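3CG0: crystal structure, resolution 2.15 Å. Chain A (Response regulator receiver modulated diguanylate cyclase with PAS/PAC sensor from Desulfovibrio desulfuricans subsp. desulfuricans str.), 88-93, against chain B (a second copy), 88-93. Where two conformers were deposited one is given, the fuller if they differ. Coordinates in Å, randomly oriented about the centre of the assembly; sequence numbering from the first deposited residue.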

ATOM      1  N   ILE A  88       4.302 -11.385   0.323  1.00 30.59           N
ATOM      2  CA  ILE A  88       3.672 -10.921  -0.919  1.00 31.72           C
ATOM      3  C   ILE A  88       3.098  -9.541  -0.640  1.00 34.68           C
ATOM      4  O   ILE A  88       2.378  -9.361   0.341  1.00 36.12           O
ATOM      5  CB  ILE A  88       2.540 -11.869  -1.391  1.00 30.02           C
ATOM      6  CG1 ILE A  88       3.074 -13.279  -1.627  1.00 35.72           C
ATOM      7  CG2 ILE A  88       1.920 -11.351  -2.669  1.00 30.88           C
ATOM      8  CD1 ILE A  88       2.023 -14.343  -1.433  1.00 45.77           C
ATOM      9  N   THR A  89       3.431  -8.561  -1.480  1.00 35.87           N
ATOM     10  CA  THR A  89       2.981  -7.191  -1.251  1.00 42.95           C
ATOM     11  C   THR A  89       2.119  -6.643  -2.375  1.00 50.34           C
ATOM     12  O   THR A  89       2.042  -7.226  -3.458  1.00 49.31           O
ATOM     13  CB  THR A  89       4.167  -6.226  -1.001  1.00 43.67           C
ATOM     14  OG1 THR A  89       4.974  -6.121  -2.174  1.00 49.34           O
ATOM     15  CG2 THR A  89       5.014  -6.711   0.150  1.00 37.93           C
ATOM     16  N   SER A  90       1.458  -5.522  -2.093  1.00 59.32           N
ATOM     17  CA  SER A  90       0.559  -4.865  -3.029  1.00 66.90           C
ATOM     18  C   SER A  90       1.329  -3.870  -3.895  1.00 74.20           C
ATOM     19  O   SER A  90       2.458  -3.480  -3.570  1.00 77.33           O
ATOM     20  CB  SER A  90      -0.559  -4.153  -2.265  1.00 68.16           C
ATOM     21  OG  SER A  90      -1.621  -3.769  -3.121  1.00 74.44           O
ATOM     22  N   SER A  91       0.716  -3.454  -4.996  1.00 81.50           N
ATOM     23  CA  SER A  91       1.383  -2.575  -5.945  1.00 85.89           C
ATOM     24  C   SER A  91       0.665  -1.237  -6.071  1.00 88.89           C
ATOM     25  O   SER A  91       0.610  -0.658  -7.155  1.00 92.46           O
ATOM     26  CB  SER A  91       1.488  -3.247  -7.315  1.00 86.60           C
ATOM     27  OG  SER A  91       0.698  -4.422  -7.369  1.00 84.05           O
ATOM     28  N   GLN A  92       0.114  -0.747  -4.964  1.00 89.17           N
ATOM     29  CA  GLN A  92      -0.664   0.517  -5.012  1.00 92.11           C
ATOM     30  C   GLN A  92       0.117   1.824  -5.204  1.00 91.09           C
ATOM     31  O   GLN A  92       0.383   2.577  -4.257  1.00 90.62           O
ATOM     32  CB  GLN A  92      -1.735   0.629  -3.900  1.00 92.52           C
ATOM     33  CG  GLN A  92      -1.289   0.456  -2.453  1.00 95.00           C
ATOM     34  CD  GLN A  92      -2.407   0.790  -1.469  1.00 94.33           C
ATOM     35  OE1 GLN A  92      -3.595   0.723  -1.806  1.00 91.02           O
ATOM     36  NE2 GLN A  92      -2.030   1.140  -0.242  1.00 94.35           N
ATOM     37  N   ASP A  93       0.462   2.068  -6.465  1.00 90.23           N
ATOM     38  CA  ASP A  93       1.214   3.257  -6.845  0.50 90.49           C
ATOM     39  C   ASP A  93       0.312   4.492  -6.904  1.00 90.25           C
ATOM     40  O   ASP A  93      -0.909   4.393  -6.736  1.00 88.91           O
ATOM     41  CB  ASP A  93       1.933   3.031  -8.182  0.50 89.71           C
ATOM     42  CG  ASP A  93       3.030   1.975  -8.090  0.50 90.50           C
ATOM     43  OD1 ASP A  93       3.671   1.859  -7.022  0.50 89.59           O
ATOM     44  OD2 ASP A  93       3.254   1.264  -9.095  0.50 90.13           O
TER
ATOM     45  N   ILE B  88     -11.921   0.737  -1.494  1.00 37.26           N
ATOM     46  CA  ILE B  88     -11.334  -0.013  -0.415  1.00 34.53           C
ATOM     47  C   ILE B  88      -9.863  -0.274  -0.764  1.00 37.22           C
ATOM     48  O   ILE B  88      -9.539  -0.877  -1.785  1.00 34.15           O
ATOM     49  CB  ILE B  88     -12.158  -1.291  -0.160  1.00 39.24           C
ATOM     50  CG1 ILE B  88     -13.523  -0.902   0.417  1.00 39.32           C
ATOM     51  CG2 ILE B  88     -11.472  -2.200   0.825  1.00 35.76           C
ATOM     52  CD1 ILE B  88     -14.491  -2.047   0.451  1.00 49.88           C
ATOM     53  N   THR B  89      -8.976   0.258   0.064  1.00 40.53           N
ATOM     54  CA  THR B  89      -7.550   0.215  -0.213  1.00 44.27           C
ATOM     55  C   THR B  89      -6.841  -0.635   0.843  1.00 47.80           C
ATOM     56  O   THR B  89      -7.471  -1.113   1.787  1.00 48.60           O
ATOM     57  CB  THR B  89      -6.960   1.647  -0.227  1.00 47.52           C
ATOM     58  OG1 THR B  89      -7.041   2.211   1.083  1.00 49.05           O
ATOM     59  CG2 THR B  89      -7.732   2.548  -1.176  1.00 42.55           C
ATOM     60  N   SER B  90      -5.544  -0.862   0.670  1.00 55.95           N
ATOM     61  CA  SER B  90      -4.741  -1.500   1.705  0.50 59.39           C
ATOM     62  C   SER B  90      -4.114  -0.421   2.589  1.00 64.93           C
ATOM     63  O   SER B  90      -3.915   0.718   2.145  1.00 67.22           O
ATOM     64  CB  SER B  90      -3.665  -2.385   1.073  0.50 59.00           C
ATOM     65  OG  SER B  90      -4.242  -3.283   0.140  0.50 50.83           O
ATOM     66  N   SER B  91      -3.815  -0.767   3.841  1.00 70.49           N
ATOM     67  CA  SER B  91      -3.155   0.179   4.746  1.00 77.46           C
ATOM     68  C   SER B  91      -1.644  -0.059   4.788  1.00 80.49           C
ATOM     69  O   SER B  91      -1.042  -0.089   5.866  1.00 83.06           O
ATOM     70  CB  SER B  91      -3.753   0.105   6.153  1.00 79.99           C
ATOM     71  OG  SER B  91      -3.698  -1.220   6.655  1.00 86.71           O
ATOM     72  N   GLN B  92      -1.043  -0.208   3.608  1.00 80.23           N
ATOM     73  CA  GLN B  92       0.371  -0.552   3.471  1.00 79.74           C
ATOM     74  C   GLN B  92       1.298   0.660   3.679  1.00 80.02           C
ATOM     75  O   GLN B  92       1.899   1.180   2.734  1.00 78.68           O
ATOM     76  CB  GLN B  92       0.609  -1.214   2.110  1.00 78.92           C
ATOM     77  CG  GLN B  92       1.844  -2.094   2.038  1.00 73.91           C
ATOM     78  CD  GLN B  92       1.928  -2.852   0.733  1.00 71.01           C
ATOM     79  OE1 GLN B  92       1.279  -3.882   0.564  1.00 71.52           O
ATOM     80  NE2 GLN B  92       2.731  -2.347  -0.200  1.00 66.60           N
ATOM     81  N   ASP B  93       1.402   1.102   4.930  1.00 81.11           N
ATOM     82  CA  ASP B  93       2.276   2.214   5.290  1.00 82.30           C
ATOM     83  C   ASP B  93       3.701   1.728   5.572  1.00 81.50           C
ATOM     84  O   ASP B  93       3.952   0.525   5.621  1.00 80.37           O
ATOM     85  CB  ASP B  93       1.694   3.019   6.474  1.00 83.76           C
ATOM     86  CG  ASP B  93       1.473   2.175   7.740  1.00 86.87           C
ATOM     87  OD1 ASP B  93       1.443   0.931   7.663  1.00 85.26           O
ATOM     88  OD2 ASP B  93       1.311   2.773   8.827  1.00 86.20           O
TER

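This is a small polar contact between two copies of the same segment, in which the glutamine side chain of each chain reaches across to the backbone of the other and makes one hydrogen bond there. The buried surface, 259 Å² summed over both sides, comes mostly from A:Gln92 and B:Gln92, with A:Ser90 and B:Ser90 next.

The backbones themselves stay apart: the nearest CA atoms, of A:Ser90 and B:Gln92, are 7.8 Å from each other, and the segments run 127° apart in direction. Long side chains are therefore what bridge the gap. Both glutamines direct CA-to-CB toward the partner and hold chi2 near 180°, which extends the chain to its amide.

The two amides are used differently. A:Ser90 N donates to B:Gln92 OE1 at 3.1 Å with an N-H...O angle of 161°, close to linear. In the other direction, A:Gln92 NE2 donates to B:Ser90 O, also at 3.1 Å but more bent, at 148°. One glutamine thus accepts from a backbone NH while the other donates to a backbone carbonyl, so the pairing is not an exact repeat. The rotamers differ as well: chi1 is p in A:Gln92 and t in B:Gln92, and chi3 is 24° against -81°.

Around these bonds the packing is closer to symmetric. B:Gln92 OE1 lies 4.0 Å from A:Thr89 CB, and A:Gln92 OE1 lies 3.8 Å from B:Thr89 CB; both threonines are p and present their CA-to-CB bonds sideways. The serine hydroxyls, A:Ser90 OG and B:Ser90 OG, approach to 4.2 Å, too far for a hydrogen bond.

The CA-to-CB bonds of A:Ser91 and B:Ser91 point away from the partner, and neither residue takes part in the contact; their hydroxyls are hydrogen-bonded elsewhere in the structure.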